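Local coordinates for protein PES4 (PDB 6EZ7) that probably binds RNA, including mRNA 3'-untranslated regions and poly(A) or poly(U) tracts, and is represented here by its third RNA recognition motif, at residues A[3-8]-A[43-48]; A[8-13]-A[64-69]; A[13-18]-A[29-34]; A[56-61]-A[73-78]. One frame throughout, in Å; residues are numbered along the deposited sequence. Where two conformers were deposited one is given.

Interaction 1. Residues A[3-8]-A[43-48]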
loop_
_atom_site.group_PDB
_atom_site.type_symbol
_atom_site.label_atom_id
_atom_site.label_comp_id
_atom_site.label_asym_id
_atom_site.label_seq_id
_atom_site.Cartn_x
_atom_site.Cartn_y
_atom_site.Cartn_z
ATOM N N SER A 3 -6.019 -6.729 -1.705
ATOM C CA SER A 3 -5.419 -5.776 -0.774
ATOM C C SER A 3 -3.907 -5.886 -0.654
ATOM O O SER A 3 -3.339 -6.974 -0.750
ATOM C CB SER A 3 -6.046 -5.937 0.610
ATOM O OG SER A 3 -7.448 -5.755 0.542
ATOM N N ILE A 4 -3.266 -4.742 -0.435
ATOM C CA ILE A 4 -1.825 -4.685 -0.237
ATOM C C ILE A 4 -1.468 -3.917 1.026
ATOM O O ILE A 4 -2.265 -3.126 1.539
ATOM C CB ILE A 4 -1.112 -4.028 -1.440
ATOM C CG1 ILE A 4 -1.605 -2.591 -1.633
ATOM C CG2 ILE A 4 -1.320 -4.855 -2.698
ATOM C CD1 ILE A 4 -0.894 -1.842 -2.747
ATOM N N PHE A 5 -0.274 -4.171 1.541
ATOM C CA PHE A 5 0.286 -3.345 2.599
ATOM C C PHE A 5 1.377 -2.474 2.010
ATOM O O PHE A 5 2.148 -2.921 1.162
ATOM C CB PHE A 5 0.851 -4.195 3.739
ATOM C CG PHE A 5 -0.192 -4.742 4.669
ATOM C CD1 PHE A 5 -0.982 -3.890 5.419
ATOM C CD2 PHE A 5 -0.366 -6.109 4.809
ATOM C CE1 PHE A 5 -1.939 -4.391 6.286
ATOM C CE2 PHE A 5 -1.319 -6.615 5.675
ATOM C CZ PHE A 5 -2.107 -5.754 6.409
ATOM N N ILE A 6 1.432 -1.225 2.448
ATOM C CA ILE A 6 2.507 -0.327 2.055
ATOM C C ILE A 6 3.211 0.131 3.312
ATOM O O ILE A 6 2.594 0.744 4.184
ATOM C CB ILE A 6 1.986 0.885 1.277
ATOM C CG1 ILE A 6 1.104 0.421 0.116
ATOM C CG2 ILE A 6 3.142 1.739 0.786
ATOM C CD1 ILE A 6 0.126 1.465 -0.335
ATOM N N LYS A 7 4.495 -0.181 3.421
ATOM C CA LYS A 7 5.240 0.148 4.626
ATOM C C LYS A 7 6.473 0.969 4.292
ATOM O O LYS A 7 6.792 1.169 3.121
ATOM C CB LYS A 7 5.630 -1.127 5.376
ATOM C CG LYS A 7 4.458 -2.070 5.617
ATOM C CD LYS A 7 4.828 -3.205 6.551
ATOM C CE LYS A 7 4.732 -2.778 8.004
ATOM N NZ LYS A 7 4.768 -3.956 8.914
ATOM N N ASN A 8 7.155 1.439 5.334
ATOM C CA ASN A 8 8.295 2.342 5.199
ATOM C C ASN A 8 7.886 3.642 4.516
ATOM O O ASN A 8 8.622 4.191 3.695
ATOM C CB ASN A 8 9.440 1.679 4.432
ATOM C CG ASN A 8 10.763 2.380 4.648
ATOM O OD1 ASN A 8 10.979 3.007 5.684
ATOM N ND2 ASN A 8 11.652 2.293 3.662
ATOM N N TRP A 43 2.264 3.100 7.905
ATOM C CA TRP A 43 1.896 2.003 7.030
ATOM C C TRP A 43 0.519 2.258 6.443
ATOM O O TRP A 43 -0.264 3.036 6.982
ATOM C CB TRP A 43 1.936 0.661 7.767
ATOM C CG TRP A 43 0.945 0.519 8.879
ATOM C CD1 TRP A 43 1.089 0.948 10.166
ATOM C CD2 TRP A 43 -0.333 -0.120 8.808
ATOM N NE1 TRP A 43 -0.029 0.625 10.897
ATOM C CE2 TRP A 43 -0.916 -0.033 10.087
ATOM C CE3 TRP A 43 -1.046 -0.753 7.782
ATOM C CZ2 TRP A 43 -2.177 -0.554 10.368
ATOM C CZ3 TRP A 43 -2.297 -1.270 8.065
ATOM C CH2 TRP A 43 -2.849 -1.168 9.349
ATOM N N ALA A 44 0.240 1.613 5.320
ATOM C CA ALA A 44 -1.029 1.799 4.643
ATOM C C ALA A 44 -1.603 0.460 4.220
ATOM O O ALA A 44 -0.872 -0.484 3.926
ATOM C CB ALA A 44 -0.866 2.715 3.438
ATOM N N PHE A 45 -2.925 0.397 4.192
ATOM C CA PHE A 45 -3.643 -0.792 3.775
ATOM C C PHE A 45 -4.569 -0.384 2.645
ATOM O O PHE A 45 -5.505 0.390 2.850
ATOM C CB PHE A 45 -4.409 -1.390 4.958
ATOM C CG PHE A 45 -5.204 -2.619 4.622
ATOM C CD1 PHE A 45 -4.574 -3.793 4.251
ATOM C CD2 PHE A 45 -6.586 -2.608 4.714
ATOM C CE1 PHE A 45 -5.312 -4.928 3.956
ATOM C CE2 PHE A 45 -7.327 -3.736 4.419
ATOM C CZ PHE A 45 -6.687 -4.898 4.040
ATOM N N VAL A 46 -4.283 -0.877 1.446
ATOM C CA VAL A 46 -5.013 -0.463 0.254
ATOM C C VAL A 46 -5.758 -1.626 -0.368
ATOM O O VAL A 46 -5.182 -2.689 -0.614
ATOM C CB VAL A 46 -4.073 0.151 -0.795
ATOM C CG1 VAL A 46 -4.839 0.492 -2.069
ATOM C CG2 VAL A 46 -3.408 1.386 -0.230
ATOM N N THR A 47 -7.042 -1.415 -0.623
ATOM C CA THR A 47 -7.864 -2.425 -1.265
ATOM C C THR A 47 -8.305 -1.956 -2.648
ATOM O O THR A 47 -8.889 -0.885 -2.798
ATOM C CB THR A 47 -9.095 -2.767 -0.418
ATOM O OG1 THR A 47 -8.665 -3.289 0.846
ATOM C CG2 THR A 47 -9.943 -3.814 -1.118
ATOM N N TYR A 48 -8.014 -2.769 -3.655
ATOM C CA TYR A 48 -8.385 -2.455 -5.027
ATOM C C TYR A 48 -9.748 -3.029 -5.386
ATOM O O TYR A 48 -10.156 -4.059 -4.851
ATOM C CB TYR A 48 -7.321 -2.980 -5.993
ATOM C CG TYR A 48 -6.073 -2.131 -5.988
ATOM C CD1 TYR A 48 -5.983 -1.001 -6.787
ATOM C CD2 TYR A 48 -4.995 -2.447 -5.173
ATOM C CE1 TYR A 48 -4.852 -0.210 -6.782
ATOM C CE2 TYR A 48 -3.852 -1.662 -5.162
ATOM C CZ TYR A 48 -3.788 -0.548 -5.972
ATOM O OH TYR A 48 -2.658 0.237 -5.968
#
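The rings of Phe5, Trp43 and Phe45 rise from one face of two antiparallel strands, whose short axes run at 161° to each other. Phe5 and Phe45 are a non-hydrogen-bonded pair whose rings cross obliquely: CE1 of Phe5 comes 3.4 Å from CD1 of Phe45, with the planes turned by 42°. On its other flank, toward the Lys7 end of the strand, Phe5 lies alongside Trp43, both pointing the same way. CZ3 of the indole meets the edge of the Phe5 ring, 3.6 Å from its CE1. On the same face Ser3 OG and Thr47 OG1 share a 2.8 Å hydrogen bond, while Ser3 CB packs against Phe45. The reverse face is mainly aliphatic, with the Tyr48 ring at one end. Ile4 has CG1 in the crowded position between backbone N and carbonyl carbon (chi1 61°), and from there its CD1 reaches the edge of the Tyr48 ring, 3.8 Å from CE2; Ile6 CD1 crosses to Val46 CG2 at 3.5 Å. Four backbone bonds fix this alternation, two in the Ile4–Val46 pair and two in Ile6–Ala44, where Ile6 N meets a lone pair of Ala44 O at 2.8 Å. The sequences fit RNP2 and RNP1, whose exposed aromatics in RRMs typically stack on RNA bases. Strand 69-75 flanks 3-7, strand 28-33 flanks 43-48, and helices 15-22 and 51-61 cover the Ile4 and Ile6 face.

Interaction 2. Residues A[8-13]-A[64-69]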
loop_
_atom_site.group_PDB
_atom_site.type_symbol
_atom_site.label_atom_id
_atom_site.label_comp_id
_atom_site.label_asym_id
_atom_site.label_seq_id
_atom_site.Cartn_x
_atom_site.Cartn_y
_atom_site.Cartn_z
ATOM N N ASN A 8 7.155 1.439 5.334
ATOM C CA ASN A 8 8.295 2.342 5.199
ATOM C C ASN A 8 7.886 3.642 4.516
ATOM O O ASN A 8 8.622 4.191 3.695
ATOM C CB ASN A 8 9.440 1.679 4.432
ATOM C CG ASN A 8 10.763 2.380 4.648
ATOM O OD1 ASN A 8 10.979 3.007 5.684
ATOM N ND2 ASN A 8 11.652 2.293 3.662
ATOM N N LEU A 9 6.701 4.130 4.863
ATOM C CA LEU A 9 6.225 5.402 4.345
ATOM C C LEU A 9 6.786 6.552 5.164
ATOM O O LEU A 9 6.937 6.435 6.383
ATOM C CB LEU A 9 4.697 5.451 4.352
ATOM C CG LEU A 9 3.955 4.576 3.342
ATOM C CD1 LEU A 9 2.493 4.461 3.734
ATOM C CD2 LEU A 9 4.087 5.147 1.937
ATOM N N PRO A 10 7.104 7.668 4.495
ATOM C CA PRO A 10 7.525 8.900 5.168
ATOM C C PRO A 10 6.420 9.401 6.085
ATOM O O PRO A 10 5.249 9.225 5.754
ATOM C CB PRO A 10 7.764 9.875 4.013
ATOM C CG PRO A 10 7.907 9.030 2.801
ATOM C CD PRO A 10 7.056 7.825 3.033
ATOM N N THR A 11 6.777 10.013 7.209
ATOM C CA THR A 11 5.780 10.434 8.189
ATOM C C THR A 11 4.846 11.521 7.657
ATOM O O THR A 11 3.731 11.673 8.145
ATOM C CB THR A 11 6.445 10.935 9.482
ATOM O OG1 THR A 11 7.361 11.992 9.171
ATOM C CG2 THR A 11 7.197 9.802 10.164
ATOM N N ILE A 12 5.288 12.269 6.653
ATOM C CA ILE A 12 4.447 13.322 6.091
ATOM C C ILE A 12 3.503 12.812 4.996
ATOM O O ILE A 12 2.805 13.597 4.359
ATOM C CB ILE A 12 5.301 14.486 5.531
ATOM C CG1 ILE A 12 6.577 13.975 4.858
ATOM C CG2 ILE A 12 5.672 15.447 6.649
ATOM C CD1 ILE A 12 6.359 13.100 3.656
ATOM N N THR A 13 3.498 11.499 4.779
ATOM C CA THR A 13 2.621 10.883 3.785
ATOM C C THR A 13 1.160 11.224 4.044
ATOM O O THR A 13 0.689 11.157 5.181
ATOM C CB THR A 13 2.790 9.355 3.770
ATOM O OG1 THR A 13 4.165 9.037 3.525
ATOM C CG2 THR A 13 1.924 8.717 2.693
ATOM N N PHE A 64 9.867 1.183 -4.674
ATOM C CA PHE A 64 9.723 2.535 -5.198
ATOM C C PHE A 64 10.120 3.553 -4.131
ATOM O O PHE A 64 9.714 3.442 -2.974
ATOM C CB PHE A 64 8.282 2.765 -5.664
ATOM C CG PHE A 64 7.990 4.175 -6.090
ATOM C CD1 PHE A 64 8.330 4.612 -7.359
ATOM C CD2 PHE A 64 7.339 5.049 -5.233
ATOM C CE1 PHE A 64 8.052 5.902 -7.759
ATOM C CE2 PHE A 64 7.056 6.341 -5.628
ATOM C CZ PHE A 64 7.413 6.769 -6.891
ATOM N N TYR A 65 10.929 4.534 -4.517
ATOM C CA TYR A 65 11.347 5.586 -3.596
ATOM C C TYR A 65 10.319 6.692 -3.503
ATOM O O TYR A 65 9.939 7.297 -4.510
ATOM C CB TYR A 65 12.695 6.182 -4.013
ATOM C CG TYR A 65 13.875 5.320 -3.646
ATOM C CD1 TYR A 65 14.443 5.386 -2.379
ATOM C CD2 TYR A 65 14.427 4.443 -4.566
ATOM C CE1 TYR A 65 15.529 4.594 -2.042
ATOM C CE2 TYR A 65 15.506 3.651 -4.238
ATOM C CZ TYR A 65 16.052 3.730 -2.977
ATOM O OH TYR A 65 17.130 2.937 -2.656
ATOM N N PHE A 66 9.879 6.957 -2.280
ATOM C CA PHE A 66 8.976 8.060 -2.020
ATOM C C PHE A 66 9.570 8.925 -0.918
ATOM O O PHE A 66 9.743 8.469 0.213
ATOM C CB PHE A 66 7.592 7.545 -1.634
ATOM C CG PHE A 66 6.629 8.632 -1.282
ATOM C CD1 PHE A 66 6.554 9.780 -2.051
ATOM C CD2 PHE A 66 5.793 8.506 -0.187
ATOM C CE1 PHE A 66 5.664 10.790 -1.729
ATOM C CE2 PHE A 66 4.903 9.510 0.137
ATOM C CZ PHE A 66 4.837 10.650 -0.635
ATOM N N ARG A 67 9.896 10.165 -1.269
ATOM C CA ARG A 67 10.637 11.068 -0.393
ATOM C C ARG A 67 11.832 10.373 0.251
ATOM O O ARG A 67 12.006 10.411 1.469
ATOM C CB ARG A 67 9.717 11.651 0.677
ATOM C CG ARG A 67 8.477 12.289 0.093
ATOM C CD ARG A 67 8.144 13.579 0.795
ATOM N NE ARG A 67 6.771 13.991 0.524
ATOM C CZ ARG A 67 6.435 15.162 -0.006
ATOM N NH1 ARG A 67 7.377 16.042 -0.319
ATOM N NH2 ARG A 67 5.159 15.454 -0.217
ATOM N N GLY A 68 12.635 9.714 -0.578
ATOM C CA GLY A 68 13.869 9.102 -0.124
ATOM C C GLY A 68 13.696 7.771 0.581
ATOM O O GLY A 68 14.681 7.098 0.877
ATOM N N LYS A 69 12.451 7.397 0.860
ATOM C CA LYS A 69 12.156 6.128 1.519
ATOM C C LYS A 69 11.827 5.055 0.493
ATOM O O LYS A 69 10.976 5.261 -0.374
ATOM C CB LYS A 69 10.984 6.276 2.495
ATOM C CG LYS A 69 11.213 7.252 3.638
ATOM C CD LYS A 69 12.365 6.818 4.522
ATOM C CE LYS A 69 12.323 7.535 5.862
ATOM N NZ LYS A 69 13.191 8.748 5.875
HETATM O O HOH W 1 3.427 14.144 1.467
#
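The Phe66 ring has the CG of the next residue, Arg67, 3.7 Å above one face and displaced toward the rim, and Thr13 OG1 at its edge, 3.5 Å from CE2. Pro10 comes in obliquely from the side of the plane on which Arg67 CG lies, its CD 3.5 Å from Phe66 CD2. Beyond the two segments, Phe21 makes an edge-to-face pair with Phe66. The ring gets to this position because CG of Phe66 stands anti to the backbone N (chi1 177°), which directs it toward Pro10 and Thr13. Pro10 is the wedge: its CG lies 3.2 Å from Phe66 O and also touches Arg67 CB and Lys69 CG. Pro10 O is gripped twice by Thr13, through the backbone N of a type I turn and through OG1 at a very short 2.5 Å, on a lone pair; this probably holds the hydroxyl in place at the edge of Phe66. Further out, Ile12 CD1 crosses Arg67 at 3.3 Å from NE, and a water links Ile12 O to Arg67 NH2. Asn8 O is covered by Lys69 CB at 3.4 Å and has no polar partner, whereas Asn8 ND2 bonds to Lys70 O. Residues 66-69 form a type I' turn closed by two backbone bonds, the tight two-residue hairpin that leads into the last strand of this RRM; the loop after the first strand leans on it.

Interaction 3. Residues A[13-18]-A[29-34]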
loop_
_atom_site.group_PDB
_atom_site.type_symbol
_atom_site.label_atom_id
_atom_site.label_comp_id
_atom_site.label_asym_id
_atom_site.label_seq_id
_atom_site.Cartn_x
_atom_site.Cartn_y
_atom_site.Cartn_z
ATOM N N THR A 13 3.498 11.499 4.779
ATOM C CA THR A 13 2.621 10.883 3.785
ATOM C C THR A 13 1.160 11.224 4.044
ATOM O O THR A 13 0.689 11.157 5.181
ATOM C CB THR A 13 2.790 9.355 3.770
ATOM O OG1 THR A 13 4.165 9.037 3.525
ATOM C CG2 THR A 13 1.924 8.717 2.693
ATOM N N THR A 14 0.449 11.609 2.989
ATOM C CA THR A 14 -0.964 11.930 3.112
ATOM C C THR A 14 -1.809 10.892 2.408
ATOM O O THR A 14 -1.310 10.122 1.589
ATOM C CB THR A 14 -1.299 13.300 2.513
ATOM O OG1 THR A 14 -1.166 13.235 1.087
ATOM C CG2 THR A 14 -0.377 14.377 3.074
ATOM N N ARG A 15 -3.096 10.876 2.722
ATOM C CA ARG A 15 -4.026 9.979 2.050
ATOM C C ARG A 15 -3.998 10.230 0.544
ATOM O O ARG A 15 -4.101 9.303 -0.252
ATOM C CB ARG A 15 -5.439 10.161 2.604
ATOM C CG ARG A 15 -6.455 9.179 2.060
ATOM C CD ARG A 15 -7.802 9.351 2.746
ATOM N NE ARG A 15 -8.792 8.407 2.235
ATOM C CZ ARG A 15 -9.039 7.217 2.773
ATOM N NH1 ARG A 15 -8.371 6.819 3.849
ATOM N NH2 ARG A 15 -9.958 6.425 2.237
ATOM N N ASP A 16 -3.845 11.498 0.161
ATOM C CA ASP A 16 -3.767 11.865 -1.255
ATOM C C ASP A 16 -2.538 11.272 -1.938
ATOM O O ASP A 16 -2.601 10.869 -3.103
ATOM C CB ASP A 16 -3.758 13.384 -1.422
ATOM C CG ASP A 16 -5.118 14.007 -1.178
ATOM O OD1 ASP A 16 -6.131 13.275 -1.242
ATOM O OD2 ASP A 16 -5.172 15.233 -0.938
ATOM N N ASP A 17 -1.416 11.234 -1.220
ATOM C CA ASP A 17 -0.203 10.609 -1.745
ATOM C C ASP A 17 -0.458 9.156 -2.108
ATOM O O ASP A 17 -0.061 8.700 -3.180
ATOM C CB ASP A 17 0.944 10.684 -0.738
ATOM C CG ASP A 17 1.409 12.101 -0.485
ATOM O OD1 ASP A 17 1.243 12.949 -1.386
ATOM O OD2 ASP A 17 1.943 12.366 0.614
ATOM N N ILE A 18 -1.110 8.426 -1.210
ATOM C CA ILE A 18 -1.409 7.025 -1.472
ATOM C C ILE A 18 -2.348 6.918 -2.664
ATOM O O ILE A 18 -2.146 6.098 -3.555
ATOM C CB ILE A 18 -2.044 6.333 -0.257
ATOM C CG1 ILE A 18 -1.165 6.519 0.981
ATOM C CG2 ILE A 18 -2.249 4.860 -0.543
ATOM C CD1 ILE A 18 0.226 5.986 0.813
ATOM N N LYS A 29 -10.537 0.790 -4.026
ATOM C CA LYS A 29 -11.794 0.624 -3.307
ATOM C C LYS A 29 -11.755 1.329 -1.954
ATOM O O LYS A 29 -12.673 2.072 -1.604
ATOM C CB LYS A 29 -12.106 -0.863 -3.120
ATOM C CG LYS A 29 -13.544 -1.151 -2.726
ATOM C CD LYS A 29 -13.811 -2.647 -2.657
ATOM C CE LYS A 29 -13.903 -3.127 -1.216
ATOM N NZ LYS A 29 -14.717 -4.370 -1.098
ATOM N N SER A 30 -10.687 1.097 -1.197
ATOM C CA SER A 30 -10.552 1.702 0.122
ATOM C C SER A 30 -9.091 1.837 0.530
ATOM O O SER A 30 -8.231 1.087 0.066
ATOM C CB SER A 30 -11.314 0.885 1.169
ATOM O OG SER A 30 -10.815 -0.438 1.252
ATOM N N ILE A 31 -8.827 2.808 1.398
ATOM C CA ILE A 31 -7.492 3.068 1.922
ATOM C C ILE A 31 -7.523 3.277 3.422
ATOM O O ILE A 31 -8.371 4.005 3.939
ATOM C CB ILE A 31 -6.851 4.329 1.297
ATOM C CG1 ILE A 31 -6.766 4.218 -0.218
ATOM C CG2 ILE A 31 -5.461 4.577 1.874
ATOM C CD1 ILE A 31 -5.998 5.353 -0.841
ATOM N N TYR A 32 -6.597 2.642 4.125
ATOM C CA TYR A 32 -6.311 3.039 5.490
ATOM C C TYR A 32 -4.881 3.552 5.554
ATOM O O TYR A 32 -3.965 2.892 5.081
ATOM C CB TYR A 32 -6.504 1.886 6.476
ATOM C CG TYR A 32 -6.047 2.259 7.868
ATOM C CD1 TYR A 32 -6.812 3.104 8.661
ATOM C CD2 TYR A 32 -4.842 1.797 8.376
ATOM C CE1 TYR A 32 -6.400 3.466 9.922
ATOM C CE2 TYR A 32 -4.420 2.157 9.644
ATOM C CZ TYR A 32 -5.205 2.993 10.411
ATOM O OH TYR A 32 -4.801 3.362 11.676
ATOM N N LEU A 33 -4.691 4.734 6.127
ATOM C CA LEU A 33 -3.345 5.233 6.371
ATOM C C LEU A 33 -3.168 5.451 7.868
ATOM O O LEU A 33 -3.900 6.231 8.484
ATOM C CB LEU A 33 -3.092 6.522 5.594
ATOM C CG LEU A 33 -1.714 7.157 5.779
ATOM C CD1 LEU A 33 -0.602 6.240 5.288
ATOM C CD2 LEU A 33 -1.667 8.506 5.081
ATOM N N SER A 34 -2.199 4.749 8.442
ATOM C CA SER A 34 -1.983 4.761 9.885
ATOM C C SER A 34 -1.744 6.162 10.438
ATOM O O SER A 34 -1.048 6.975 9.836
ATOM C CB SER A 34 -0.799 3.863 10.244
ATOM O OG SER A 34 0.413 4.410 9.758
HETATM O O HOH W 2 -11.328 4.204 2.619
#
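Ile31 O accepts two bonds from Arg15: one from NH1 at 2.8 Å with an N-H...O angle of 143°, and a weak one from NH2 at 3.4 Å. NH1 approaches from above the carbonyl plane, 52° out of it, so no lone pair is met squarely. The Arg15 chain is extended from CG to NE and so spans the gap to the strand, laying one guanidinium face over Ile31 CB. A water accepts from Arg15 NH2 and from Ile31 N, adding an indirect link. Deeper, Ile31 CD1 meets Ile18 CG2 at 3.8 Å; an alanine in place of Ile31 has no CD1 to meet Ile18, which would probably loosen the packing of helix against strand. Leu33 CD2 packs under the helix start, 3.5 Å from Thr13 O. There Thr14 and Asp17 form a capping box, each side chain accepting from the other's backbone N. Ile18 also touches Ile6, Leu9 and Val46, so helix 15-22 lies across strands 3-9, 42-48 and 28-33.

Interaction 4. Residues A[56-61]-A[73-78]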
loop_
_atom_site.group_PDB
_atom_site.type_symbol
_atom_site.label_atom_id
_atom_site.label_comp_id
_atom_site.label_asym_id
_atom_site.label_seq_id
_atom_site.Cartn_x
_atom_site.Cartn_y
_atom_site.Cartn_z
ATOM N N LYS A 56 -0.495 -5.816 -9.645
ATOM C CA LYS A 56 0.188 -4.799 -10.432
ATOM C C LYS A 56 0.864 -3.788 -9.518
ATOM O O LYS A 56 1.996 -3.376 -9.768
ATOM C CB LYS A 56 -0.792 -4.096 -11.372
ATOM C CG LYS A 56 -1.252 -4.956 -12.538
ATOM C CD LYS A 56 -2.466 -4.353 -13.228
ATOM C CE LYS A 56 -2.171 -2.957 -13.754
ATOM N NZ LYS A 56 -3.405 -2.276 -14.236
ATOM N N ALA A 57 0.163 -3.400 -8.454
ATOM C CA ALA A 57 0.678 -2.421 -7.499
ATOM C C ALA A 57 1.954 -2.914 -6.830
ATOM O O ALA A 57 2.911 -2.159 -6.668
ATOM C CB ALA A 57 -0.378 -2.097 -6.446
ATOM N N ILE A 58 1.959 -4.181 -6.429
ATOM C CA ILE A 58 3.149 -4.784 -5.847
ATOM C C ILE A 58 4.300 -4.776 -6.852
ATOM O O ILE A 58 5.416 -4.362 -6.537
ATOM C CB ILE A 58 2.879 -6.227 -5.388
ATOM C CG1 ILE A 58 1.827 -6.242 -4.278
ATOM C CG2 ILE A 58 4.168 -6.891 -4.923
ATOM C CD1 ILE A 58 1.353 -7.633 -3.915
ATOM N N LYS A 59 4.018 -5.220 -8.072
ATOM C CA LYS A 59 5.052 -5.295 -9.098
ATOM C C LYS A 59 5.607 -3.922 -9.449
ATOM O O LYS A 59 6.799 -3.775 -9.726
ATOM C CB LYS A 59 4.512 -5.974 -10.360
ATOM C CG LYS A 59 4.409 -7.485 -10.250
ATOM C CD LYS A 59 4.392 -8.139 -11.625
ATOM C CE LYS A 59 2.987 -8.200 -12.203
ATOM N NZ LYS A 59 2.277 -9.446 -11.799
ATOM N N ARG A 60 4.747 -2.913 -9.430
ATOM C CA ARG A 60 5.161 -1.590 -9.870
ATOM C C ARG A 60 5.731 -0.723 -8.752
ATOM O O ARG A 60 6.607 0.106 -9.006
ATOM C CB ARG A 60 3.990 -0.875 -10.550
ATOM C CG ARG A 60 3.517 -1.595 -11.809
ATOM C CD ARG A 60 2.373 -0.873 -12.492
ATOM N NE ARG A 60 2.657 0.544 -12.690
ATOM C CZ ARG A 60 1.808 1.401 -13.248
ATOM N NH1 ARG A 60 0.619 0.985 -13.663
ATOM N NH2 ARG A 60 2.148 2.675 -13.388
ATOM N N TYR A 61 5.270 -0.918 -7.519
ATOM C CA TYR A 61 5.645 0.008 -6.452
ATOM C C TYR A 61 6.515 -0.563 -5.337
ATOM O O TYR A 61 7.017 0.195 -4.509
ATOM C CB TYR A 61 4.389 0.622 -5.836
ATOM C CG TYR A 61 3.839 1.747 -6.670
ATOM C CD1 TYR A 61 4.573 2.912 -6.858
ATOM C CD2 TYR A 61 2.595 1.649 -7.279
ATOM C CE1 TYR A 61 4.086 3.948 -7.625
ATOM C CE2 TYR A 61 2.098 2.684 -8.052
ATOM C CZ TYR A 61 2.848 3.830 -8.219
ATOM O OH TYR A 61 2.361 4.867 -8.983
ATOM N N VAL A 73 6.004 -2.811 -0.531
ATOM C CA VAL A 73 4.641 -3.087 -0.951
ATOM C C VAL A 73 4.445 -4.589 -1.062
ATOM O O VAL A 73 5.040 -5.242 -1.919
ATOM C CB VAL A 73 4.314 -2.400 -2.286
ATOM C CG1 VAL A 73 2.869 -2.668 -2.681
ATOM C CG2 VAL A 73 4.570 -0.905 -2.172
ATOM N N THR A 74 3.627 -5.138 -0.170
ATOM C CA THR A 74 3.414 -6.579 -0.122
ATOM C C THR A 74 1.931 -6.906 -0.129
ATOM O O THR A 74 1.105 -6.061 0.193
ATOM C CB THR A 74 4.057 -7.205 1.128
ATOM O OG1 THR A 74 3.558 -6.549 2.301
ATOM C CG2 THR A 74 5.564 -7.058 1.084
ATOM N N ARG A 75 1.594 -8.134 -0.500
ATOM C CA ARG A 75 0.201 -8.554 -0.483
ATOM C C ARG A 75 -0.299 -8.683 0.952
ATOM O O ARG A 75 0.427 -9.138 1.835
ATOM C CB ARG A 75 0.026 -9.876 -1.237
ATOM C CG ARG A 75 -1.404 -10.394 -1.245
ATOM C CD ARG A 75 -1.662 -11.320 -2.421
ATOM N NE ARG A 75 -1.442 -10.648 -3.698
ATOM C CZ ARG A 75 -2.332 -9.854 -4.285
ATOM N NH1 ARG A 75 -3.502 -9.620 -3.706
ATOM N NH2 ARG A 75 -2.047 -9.285 -5.449
ATOM N N ALA A 76 -1.534 -8.252 1.181
ATOM C CA ALA A 76 -2.179 -8.419 2.471
ATOM C C ALA A 76 -2.944 -9.730 2.467
ATOM O O ALA A 76 -4.117 -9.770 2.097
ATOM C CB ALA A 76 -3.105 -7.262 2.758
ATOM N N GLN A 77 -2.279 -10.807 2.863
ATOM C CA GLN A 77 -2.904 -12.118 2.790
ATOM C C GLN A 77 -3.587 -12.428 4.114
ATOM O O GLN A 77 -3.005 -12.238 5.186
ATOM C CB GLN A 77 -1.878 -13.194 2.429
ATOM C CG GLN A 77 -2.338 -14.625 2.675
ATOM C CD GLN A 77 -1.212 -15.636 2.525
ATOM O OE1 GLN A 77 -0.409 -15.554 1.595
ATOM N NE2 GLN A 77 -1.163 -16.606 3.427
ATOM N N ASP A 78 -4.834 -12.883 4.027
ATOM C CA ASP A 78 -5.623 -13.191 5.212
ATOM C C ASP A 78 -5.064 -14.420 5.918
ATOM O O ASP A 78 -4.218 -15.130 5.377
ATOM C CB ASP A 78 -7.092 -13.413 4.843
ATOM C CG ASP A 78 -8.044 -12.720 5.802
ATOM O OD1 ASP A 78 -7.656 -11.685 6.387
ATOM O OD2 ASP A 78 -9.177 -13.215 5.978
#
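Helix 51-61 is the second of the two helices that back an RRM sheet, and here its last turns pack on strand 73-75. The short axes run nearly antiparallel, at 154°, and approach to 7.5 Å, with no hydrogen bond between the segments. Ile58 carries the contact with three carbons: CG2 lies 3.5 Å from Val73 O, CG1 is 4.1 Å from Val73 CG1, and CD1 extends along the strand to 3.5 Å from Arg75 N. CD1 gets there because CG1 is anti to the carbonyl carbon and chi2 is extended (171°). This is the helix-on-sheet layer of the beta-alpha-beta-beta-alpha-beta fold, in which Ile4 of the central strand also touches both Ile58 and Val73. An alanine in place of Ile58 lacks CG1, CG2 and CD1, and would probably weaken the packing on Val73 and Arg75 that holds helix to strand. Val73 splits its methyls: CG1 sits 3.8 Å from Ile58 CA, while CG2 reaches the helix end, 3.6 Å from Tyr61 O. Arg75 CB rests 3.7 Å from Ile58 CD1, and its guanidinium turns to Glu55 in a salt bridge and to Ser54 OG in a hydrogen bond.

Interaction 1 lies about 3 Å from the chain's centre, with interactions 3 and 4 to its flanks and interaction 2 beyond one end, about 13 Å away between centres. Interactions 3 and 4 each lie about 8 Å from it, centre to centre, and about 15 Å from each other. The sheet joins them: Tyr32 N approaches Phe45 O at 2.8 Å, and Phe5 N approaches Thr74 O at 2.7 Å. Interaction 2 shares Asn8 with interaction 1 and Thr13 with interaction 3; Leu9 CD1 comes 3.8 Å from Ala44 CB. Interactions 3 and 4 pack helices behind the sheet, leaving the aromatic cluster of interaction 1, probably the RNA-binding surface, on the other face.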